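Local coordinates for uncharacterized protein (PDB 4IPB) that is of unknown function but belongs to the PepSY-like, putative beta-lactamase-inhibitor-like family and folds as one long antiparallel beta sheet, at residues A[87-92]-A[97-102]; A[111-116]-A[122-127]. All blocks are in the same frame, centred on the assembly; numbering follows the deposited sequence.

In the fold
The chain begins with helix 6-15 and four strands that run in order across an antiparallel sheet. Helix 67-75 then leads into strand 82-90, where contact 1 opens. The loop of residues 91-96 closes contact 1 as the hairpin of strands 82-90 and 97-104. The next strand, 107-115, lies beside 97-104, and contact 2 closes the last hairpin by bringing 122-127 against 111-116. The two contacts are in series and neither nests in the other. They meet where the second strand of contact 1 adjoins the first of contact 2: the backbones of Ile98 and Ile100 hydrogen-bond to those of Tyr115 and Leu113, respectively. Contact 2 thus brings in one of the sheet's two edge strands.

Contact 1 (A[87-92]-A[97-102]); sequences TMVEFP and IIVIKV
A beta hairpin in the PepSY-like region of the chain joins strands 82-90 and 97-104 in antiparallel register. Thr87 pairs with Val99 and Val89 with Ile97, both as hydrogen-bonded pairs, while Met88 faces Ile98 in the non-hydrogen-bonded pair between them. In the first pair Val99 N reaches Thr87 O at 2.8 Å and the bond is nearly straight, 173° at the hydrogen. Val89 N bonds to Ile97 O at 2.9 Å and is more bent, at 146°. Ile98 CA also approaches Thr87 O at 3.4 Å in a CA-H...O contact.

Thr87, Val89, Ile97 and Val99 share one face, and Phe139 of helix 136-139 covers the last three. On it, the CG2 branches of Val89 and Val99 meet diagonally at 4.2 Å, two residues out of register. Phe91 lies just past the end of strand 82-90, and Ile97 CD1 comes to the edge of its ring, near its plane, 4.0 Å from Phe91 CE2. Trp94 meets the same phenylalanine edge-to-face. Met88, a selenomethionine, lies on the other face with Ile98. Its CG is anti to the backbone N (chi1 173°), and two further bends fold the chain back over its neighbour. Met88 CE therefore rests 3.7 Å from Ile98 CG1, with SE close by. Leu59 and Leu65 adjoin this pair. At the Thr87 end one water bridges the strands. It bonds to Thr87 OG1 and donates a hydrogen bond to Val99 O at 2.9 Å.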
ATOM      1  N   THR A  87       1.052   3.188  -4.520  1.00 13.02           N
ATOM      2  CA  THR A  87       0.451   2.086  -3.792  1.00 12.52           C
ATOM      3  C   THR A  87      -1.050   2.309  -3.659  1.00 12.02           C
ATOM      4  O   THR A  87      -1.504   3.398  -3.184  1.00 13.26           O
ATOM      5  CB  THR A  87       1.071   1.918  -2.404  1.00 13.24           C
ATOM      6  OG1 THR A  87       2.478   1.860  -2.537  1.00 14.15           O
ATOM      7  CG2 THR A  87       0.554   0.679  -1.704  1.00 14.39           C
HETATM    8  N   MSE A  88      -1.853   1.319  -4.000  1.00 11.48           N
HETATM    9  CA  MSE A  88      -3.287   1.383  -3.746  1.00 11.06           C
HETATM   10  C   MSE A  88      -3.569   0.651  -2.439  1.00 10.83           C
HETATM   11  O   MSE A  88      -3.067  -0.473  -2.271  1.00 11.20           O
HETATM   12  CB  MSE A  88      -4.040   0.735  -4.896  1.00 12.48           C
HETATM   13  CG  MSE A  88      -5.548   0.583  -4.666  1.00 12.98           C
HETATM   14 SE   MSE A  88      -6.477   2.297  -4.518  0.75 13.17          SE
HETATM   15  CE  MSE A  88      -6.471   2.726  -6.435  1.00 17.32           C
ATOM     16  N   VAL A  89      -4.268   1.271  -1.534  1.00 10.28           N
ATOM     17  CA  VAL A  89      -4.530   0.736  -0.174  1.00 10.40           C
ATOM     18  C   VAL A  89      -6.018   0.578  -0.043  1.00 10.60           C
ATOM     19  O   VAL A  89      -6.766   1.540  -0.206  1.00 11.36           O
ATOM     20  CB  VAL A  89      -3.958   1.612   0.960  1.00 10.74           C
ATOM     21  CG1 VAL A  89      -4.075   0.879   2.288  1.00 11.15           C
ATOM     22  CG2 VAL A  89      -2.530   1.985   0.704  1.00 11.31           C
ATOM     23  N   GLU A  90      -6.476  -0.645   0.178  1.00 10.24           N
ATOM     24  CA  GLU A  90      -7.882  -0.957   0.269  1.00 10.59           C
ATOM     25  C   GLU A  90      -8.211  -1.563   1.599  1.00 10.32           C
ATOM     26  O   GLU A  90      -7.376  -2.268   2.196  1.00 10.61           O
ATOM     27  CB  GLU A  90      -8.315  -1.908  -0.813  1.00 12.66           C
ATOM     28  CG  GLU A  90      -8.124  -1.354  -2.217  1.00 15.09           C
ATOM     29  CD  GLU A  90      -8.362  -2.400  -3.298  1.00 20.57           C
ATOM     30  OE1 GLU A  90      -7.432  -3.227  -3.530  1.00 21.97           O
ATOM     31  OE2 GLU A  90      -9.476  -2.365  -3.883  1.00 24.94           O
ATOM     32  N   PHE A  91      -9.436  -1.304   2.066  1.00 10.32           N
ATOM     33  CA  PHE A  91      -9.870  -1.734   3.410  1.00 10.94           C
ATOM     34  C   PHE A  91     -11.283  -2.308   3.377  1.00 11.40           C
ATOM     35  O   PHE A  91     -12.085  -1.960   2.484  1.00 12.46           O
ATOM     36  CB  PHE A  91      -9.929  -0.524   4.358  1.00 11.45           C
ATOM     37  CG  PHE A  91      -8.681   0.290   4.425  1.00 11.74           C
ATOM     38  CD1 PHE A  91      -7.739   0.001   5.349  1.00 12.54           C
ATOM     39  CD2 PHE A  91      -8.555   1.473   3.699  1.00 12.22           C
ATOM     40  CE1 PHE A  91      -6.570   0.743   5.447  1.00 13.93           C
ATOM     41  CE2 PHE A  91      -7.424   2.271   3.835  1.00 13.16           C
ATOM     42  CZ  PHE A  91      -6.435   1.911   4.698  1.00 12.63           C
ATOM     43  N   PRO A  92     -11.684  -3.073   4.407  1.00 12.27           N
ATOM     44  CA  PRO A  92     -13.047  -3.613   4.411  1.00 13.90           C
ATOM     45  C   PRO A  92     -14.079  -2.524   4.616  1.00 15.00           C
ATOM     46  O   PRO A  92     -15.159  -2.635   4.089  1.00 17.32           O
ATOM     47  CB  PRO A  92     -13.027  -4.651   5.576  1.00 14.83           C
ATOM     48  CG  PRO A  92     -11.768  -4.352   6.364  1.00 13.90           C
ATOM     49  CD  PRO A  92     -10.806  -3.792   5.357  1.00 12.85           C
ATOM     50  N   ILE A  97      -7.159   4.536  -0.272  1.00 10.83           N
ATOM     51  CA  ILE A  97      -6.161   5.596  -0.288  1.00 11.51           C
ATOM     52  C   ILE A  97      -5.091   5.235  -1.326  1.00 11.31           C
ATOM     53  O   ILE A  97      -4.662   4.106  -1.402  1.00 11.23           O
ATOM     54  CB  ILE A  97      -5.428   5.728   1.051  1.00 12.27           C
ATOM     55  CG1 ILE A  97      -6.401   6.045   2.151  1.00 14.54           C
ATOM     56  CG2 ILE A  97      -4.390   6.853   0.965  1.00 13.42           C
ATOM     57  CD1 ILE A  97      -5.845   5.901   3.572  1.00 14.87           C
ATOM     58  N   ILE A  98      -4.710   6.218  -2.127  1.00 11.45           N
ATOM     59  CA  ILE A  98      -3.625   6.083  -3.054  1.00 11.85           C
ATOM     60  C   ILE A  98      -2.409   6.807  -2.474  1.00 12.08           C
ATOM     61  O   ILE A  98      -2.471   7.983  -2.152  1.00 12.19           O
ATOM     62  CB  ILE A  98      -3.963   6.692  -4.424  1.00 13.39           C
ATOM     63  CG1 ILE A  98      -5.100   5.953  -5.125  1.00 14.14           C
ATOM     64  CG2 ILE A  98      -2.721   6.610  -5.325  1.00 14.50           C
ATOM     65  CD1 ILE A  98      -6.478   6.404  -4.724  1.00 15.82           C
ATOM     66  N   VAL A  99      -1.311   6.089  -2.306  1.00 11.98           N
ATOM     67  CA  VAL A  99      -0.107   6.655  -1.705  1.00 12.23           C
ATOM     68  C   VAL A  99       0.899   6.755  -2.818  1.00 12.98           C
ATOM     69  O   VAL A  99       1.300   5.746  -3.419  1.00 13.16           O
ATOM     70  CB  VAL A  99       0.443   5.830  -0.528  1.00 12.33           C
ATOM     71  CG1 VAL A  99       1.637   6.534   0.039  1.00 12.92           C
ATOM     72  CG2 VAL A  99      -0.618   5.667   0.549  1.00 11.98           C
ATOM     73  N   ILE A 100       1.316   7.986  -3.101  1.00 13.33           N
ATOM     74  CA  ILE A 100       2.354   8.222  -4.114  1.00 13.94           C
ATOM     75  C   ILE A 100       3.598   8.670  -3.391  1.00 14.20           C
ATOM     76  O   ILE A 100       3.560   9.660  -2.665  1.00 13.73           O
ATOM     77  CB  ILE A 100       1.933   9.272  -5.148  1.00 14.81           C
ATOM     78  CG1 ILE A 100       0.554   8.911  -5.727  1.00 14.69           C
ATOM     79  CG2 ILE A 100       3.014   9.410  -6.215  1.00 16.16           C
ATOM     80  CD1 ILE A 100       0.011   9.935  -6.716  1.00 15.03           C
ATOM     81  N   LYS A 101       4.703   7.922  -3.572  1.00 14.65           N
ATOM     82  CA  LYS A 101       5.977   8.294  -2.989  1.00 15.92           C
ATOM     83  C   LYS A 101       6.784   9.052  -4.024  1.00 16.73           C
ATOM     84  O   LYS A 101       7.030   8.557  -5.133  1.00 16.83           O
ATOM     85  CB  LYS A 101       6.755   7.074  -2.510  1.00 17.52           C
ATOM     86  CG  LYS A 101       7.989   7.431  -1.721  1.00 19.88           C
ATOM     87  CD  LYS A 101       8.703   6.189  -1.272  1.00 23.66           C
ATOM     88  CE  LYS A 101       9.942   6.548  -0.494  1.00 27.35           C
ATOM     89  NZ  LYS A 101      10.855   5.388  -0.347  1.00 34.08           N
ATOM     90  N   VAL A 102       7.171  10.277  -3.667  1.00 16.68           N
ATOM     91  CA  VAL A 102       7.903  11.131  -4.582  1.00 18.36           C
ATOM     92  C   VAL A 102       9.222  11.596  -4.010  1.00 20.32           C
ATOM     93  O   VAL A 102       9.431  11.631  -2.765  1.00 20.54           O
ATOM     94  CB  VAL A 102       7.090  12.370  -4.966  1.00 18.03           C
ATOM     95  CG1 VAL A 102       5.846  11.942  -5.711  1.00 18.14           C
ATOM     96  CG2 VAL A 102       6.703  13.196  -3.755  1.00 17.18           C
TER
HETATM   97  O   HOH W   1       3.667   4.335  -2.503  1.00 16.41           O

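Contact 2 (A[111-116]-A[122-127]); sequences YQLFYT and LKTRNV
Gln112 and Arg125 join the two strands of the last beta hairpin, 107-115 and 121-126, through both backbone and side chains. Their backbones form a hydrogen-bonded antiparallel pair. Their side chains lie alongside each other and point the same way. Arg125 is bent at chi3 (68°), which turns its guanidinium edge to the amide. Gln112 OE1 takes two bonds from that edge, from Arg125 NH2 at 2.8 Å on a lone pair and from Arg125 NE at 2.9 Å nearly along the C=O axis. The two flat groups are only 3° apart, and the double grip holds them coplanar. Each group has a further partner: Gln112 NE2 bonds to Ile133 O and Arg125 NH2 to Thr138 OG1. Val127 CG1 packs across the Gln112 side chain, against its CG and CD.

On the same face Lys123 extends over the Phe114 ring. Its CE sits above the centre, 3.7 Å from the ring centroid, in a CH-pi contact. Lys123 NZ stands higher over the same ring, 4.7 Å from the Phe114 centroid, a cation-pi contact. The opposite face has a tight spot where Leu113 CD2 meets Thr124 CG2 at 3.5 Å.

The ends of the contact are solvent-exposed. Asn126 meets Tyr111 obliquely and more loosely, with CB 3.9 Å from Tyr111 CE1. Leu122 packs closely on Thr116 CG2 near the turn.

Strand 121-126 is one of the sheet's two edge strands. On its inner side, strand 107-115 adjoins 97-104: Gln112 and Phe114 pack on Val99, while Leu113 and Tyr115 reach Phe73 of helix 67-75.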
ATOM      1  N   TYR A 111       8.743  12.231   0.016  1.00 17.85           N
ATOM      2  CA  TYR A 111       7.451  12.381   0.668  1.00 16.50           C
ATOM      3  C   TYR A 111       6.472  11.309   0.209  1.00 15.82           C
ATOM      4  O   TYR A 111       6.535  10.893  -0.941  1.00 16.09           O
ATOM      5  CB  TYR A 111       6.793  13.728   0.345  1.00 16.53           C
ATOM      6  CG  TYR A 111       7.586  14.923   0.801  1.00 17.32           C
ATOM      7  CD1 TYR A 111       7.681  15.223   2.166  1.00 17.43           C
ATOM      8  CD2 TYR A 111       8.126  15.804  -0.106  1.00 18.46           C
ATOM      9  CE1 TYR A 111       8.431  16.309   2.592  1.00 18.54           C
ATOM     10  CE2 TYR A 111       8.841  16.913   0.317  1.00 19.61           C
ATOM     11  CZ  TYR A 111       9.000  17.135   1.657  1.00 19.53           C
ATOM     12  OH  TYR A 111       9.730  18.256   1.990  1.00 21.60           O
ATOM     13  N   GLN A 112       5.635  10.858   1.126  1.00 14.49           N
ATOM     14  CA  GLN A 112       4.424  10.112   0.776  1.00 14.02           C
ATOM     15  C   GLN A 112       3.262  11.078   0.681  1.00 13.51           C
ATOM     16  O   GLN A 112       3.059  11.895   1.597  1.00 13.40           O
ATOM     17  CB  GLN A 112       4.023   9.066   1.816  1.00 15.00           C
ATOM     18  CG  GLN A 112       4.885   7.831   1.806  1.00 16.11           C
ATOM     19  CD  GLN A 112       4.486   6.896   2.925  1.00 17.64           C
ATOM     20  OE1 GLN A 112       4.312   7.325   4.044  1.00 18.37           O
ATOM     21  NE2 GLN A 112       4.324   5.599   2.622  1.00 18.92           N
ATOM     22  N   LEU A 113       2.531  10.959  -0.421  1.00 12.76           N
ATOM     23  CA  LEU A 113       1.362  11.772  -0.708  1.00 12.67           C
ATOM     24  C   LEU A 113       0.178  10.845  -0.604  1.00 12.42           C
ATOM     25  O   LEU A 113       0.161   9.824  -1.243  1.00 12.70           O
ATOM     26  CB  LEU A 113       1.454  12.355  -2.134  1.00 13.42           C
ATOM     27  CG  LEU A 113       2.744  12.983  -2.592  1.00 14.35           C
ATOM     28  CD1 LEU A 113       2.635  13.462  -4.029  1.00 15.12           C
ATOM     29  CD2 LEU A 113       3.146  14.050  -1.627  1.00 14.45           C
ATOM     30  N   PHE A 114      -0.808  11.177   0.234  1.00 12.18           N
ATOM     31  CA  PHE A 114      -2.026  10.366   0.476  1.00 12.21           C
ATOM     32  C   PHE A 114      -3.236  11.006  -0.206  1.00 12.59           C
ATOM     33  O   PHE A 114      -3.739  12.073   0.259  1.00 12.90           O
ATOM     34  CB  PHE A 114      -2.268  10.271   1.970  1.00 12.38           C
ATOM     35  CG  PHE A 114      -1.157   9.537   2.728  1.00 12.23           C
ATOM     36  CD1 PHE A 114       0.013  10.175   3.032  1.00 13.30           C
ATOM     37  CD2 PHE A 114      -1.378   8.258   3.231  1.00 13.69           C
ATOM     38  CE1 PHE A 114       1.017   9.520   3.752  1.00 13.34           C
ATOM     39  CE2 PHE A 114      -0.407   7.614   3.963  1.00 12.86           C
ATOM     40  CZ  PHE A 114       0.824   8.241   4.202  1.00 13.23           C
ATOM     41  N   TYR A 115      -3.673  10.377  -1.297  1.00 12.13           N
ATOM     42  CA  TYR A 115      -4.771  10.851  -2.094  1.00 12.57           C
ATOM     43  C   TYR A 115      -6.027   9.987  -1.888  1.00 12.33           C
ATOM     44  O   TYR A 115      -5.936   8.761  -1.803  1.00 12.14           O
ATOM     45  CB  TYR A 115      -4.445  10.798  -3.615  1.00 13.01           C
ATOM     46  CG  TYR A 115      -3.549  11.910  -4.081  1.00 13.92           C
ATOM     47  CD1 TYR A 115      -4.090  13.095  -4.487  1.00 15.51           C
ATOM     48  CD2 TYR A 115      -2.158  11.747  -4.148  1.00 14.87           C
ATOM     49  CE1 TYR A 115      -3.289  14.145  -4.920  1.00 16.66           C
ATOM     50  CE2 TYR A 115      -1.338  12.796  -4.571  1.00 15.77           C
ATOM     51  CZ  TYR A 115      -1.914  13.968  -4.962  1.00 17.05           C
ATOM     52  OH  TYR A 115      -1.147  15.034  -5.381  1.00 22.25           O
ATOM     53  N   THR A 116      -7.162  10.642  -1.947  1.00 12.79           N
ATOM     54  CA  THR A 116      -8.428   9.932  -2.006  1.00 12.81           C
ATOM     55  C   THR A 116      -8.674   9.542  -3.452  1.00 13.37           C
ATOM     56  O   THR A 116      -8.113  10.142  -4.409  1.00 13.77           O
ATOM     57  CB  THR A 116      -9.630  10.779  -1.505  1.00 13.68           C
ATOM     58  OG1 THR A 116      -9.957  11.783  -2.465  1.00 14.02           O
ATOM     59  CG2 THR A 116      -9.353  11.437  -0.133  1.00 13.72           C
ATOM     60  N   LEU A 122      -5.007  14.490   0.975  1.00 13.54           N
ATOM     61  CA  LEU A 122      -5.393  14.590   2.373  1.00 14.99           C
ATOM     62  C   LEU A 122      -4.224  15.075   3.277  1.00 14.08           C
ATOM     63  O   LEU A 122      -4.423  15.802   4.226  1.00 13.83           O
ATOM     64  CB  LEU A 122      -5.888  13.193   2.875  1.00 17.71           C
ATOM     65  CG  LEU A 122      -7.337  12.823   2.493  1.00 20.61           C
ATOM     66  CD1 LEU A 122      -7.603  11.431   3.059  1.00 25.69           C
ATOM     67  CD2 LEU A 122      -8.365  13.819   2.929  1.00 23.72           C
ATOM     68  N   LYS A 123      -3.044  14.556   2.997  1.00 13.45           N
ATOM     69  CA  LYS A 123      -1.861  14.759   3.827  1.00 13.58           C
ATOM     70  C   LYS A 123      -0.629  14.235   3.110  1.00 13.16           C
ATOM     71  O   LYS A 123      -0.752  13.509   2.142  1.00 12.50           O
ATOM     72  CB  LYS A 123      -2.016  14.031   5.161  1.00 14.30           C
ATOM     73  CG  LYS A 123      -2.064  12.530   5.037  1.00 14.47           C
ATOM     74  CD  LYS A 123      -2.244  11.865   6.383  1.00 16.44           C
ATOM     75  CE  LYS A 123      -2.241  10.348   6.236  1.00 19.75           C
ATOM     76  NZ  LYS A 123      -2.327   9.770   7.591  1.00 23.76           N
ATOM     77  N   THR A 124       0.533  14.698   3.589  1.00 13.27           N
ATOM     78  CA  THR A 124       1.823  14.195   3.140  1.00 13.79           C
ATOM     79  C   THR A 124       2.694  13.967   4.374  1.00 14.40           C
ATOM     80  O   THR A 124       2.454  14.527   5.454  1.00 14.27           O
ATOM     81  CB  THR A 124       2.557  15.126   2.203  1.00 14.31           C
ATOM     82  OG1 THR A 124       3.058  16.224   2.944  1.00 15.10           O
ATOM     83  CG2 THR A 124       1.662  15.639   1.069  1.00 14.23           C
ATOM     84  N   ARG A 125       3.710  13.131   4.187  1.00 14.39           N
ATOM     85  CA  ARG A 125       4.619  12.787   5.242  1.00 15.79           C
ATOM     86  C   ARG A 125       6.016  12.687   4.665  1.00 16.07           C
ATOM     87  O   ARG A 125       6.194  12.043   3.661  1.00 15.72           O
ATOM     88  CB  ARG A 125       4.220  11.379   5.768  1.00 17.83           C
ATOM     89  CG  ARG A 125       5.016  10.899   6.915  1.00 22.29           C
ATOM     90  CD  ARG A 125       4.351   9.689   7.566  1.00 21.08           C
ATOM     91  NE  ARG A 125       4.338   8.453   6.753  1.00 19.75           N
ATOM     92  CZ  ARG A 125       4.025   7.275   7.281  1.00 19.12           C
ATOM     93  NH1 ARG A 125       3.694   7.231   8.565  1.00 21.84           N
ATOM     94  NH2 ARG A 125       4.057   6.166   6.564  1.00 17.79           N
ATOM     95  N   ASN A 126       7.001  13.254   5.349  1.00 16.71           N
ATOM     96  CA  ASN A 126       8.424  13.106   5.002  1.00 18.05           C
ATOM     97  C   ASN A 126       8.848  11.694   5.405  1.00 19.09           C
ATOM     98  O   ASN A 126       8.693  11.313   6.588  1.00 18.66           O
ATOM     99  CB  ASN A 126       9.233  14.151   5.756  1.00 19.51           C
ATOM    100  CG  ASN A 126      10.668  14.215   5.302  1.00 21.14           C
ATOM    101  OD1 ASN A 126      11.272  13.197   5.053  1.00 21.75           O
ATOM    102  ND2 ASN A 126      11.210  15.401   5.219  1.00 22.40           N
ATOM    103  N   VAL A 127       9.375  10.925   4.442  1.00 18.94           N
ATOM    104  CA  VAL A 127       9.768   9.563   4.737  1.00 19.89           C
ATOM    105  C   VAL A 127      11.217   9.348   4.371  1.00 23.40           C
ATOM    106  O   VAL A 127      11.617   8.212   4.124  1.00 26.83           O
ATOM    107  CB  VAL A 127       8.877   8.500   4.076  1.00 18.98           C
ATOM    108  CG1 VAL A 127       7.484   8.588   4.636  1.00 19.39           C
ATOM    109  CG2 VAL A 127       8.817   8.708   2.577  1.00 18.75           C
TER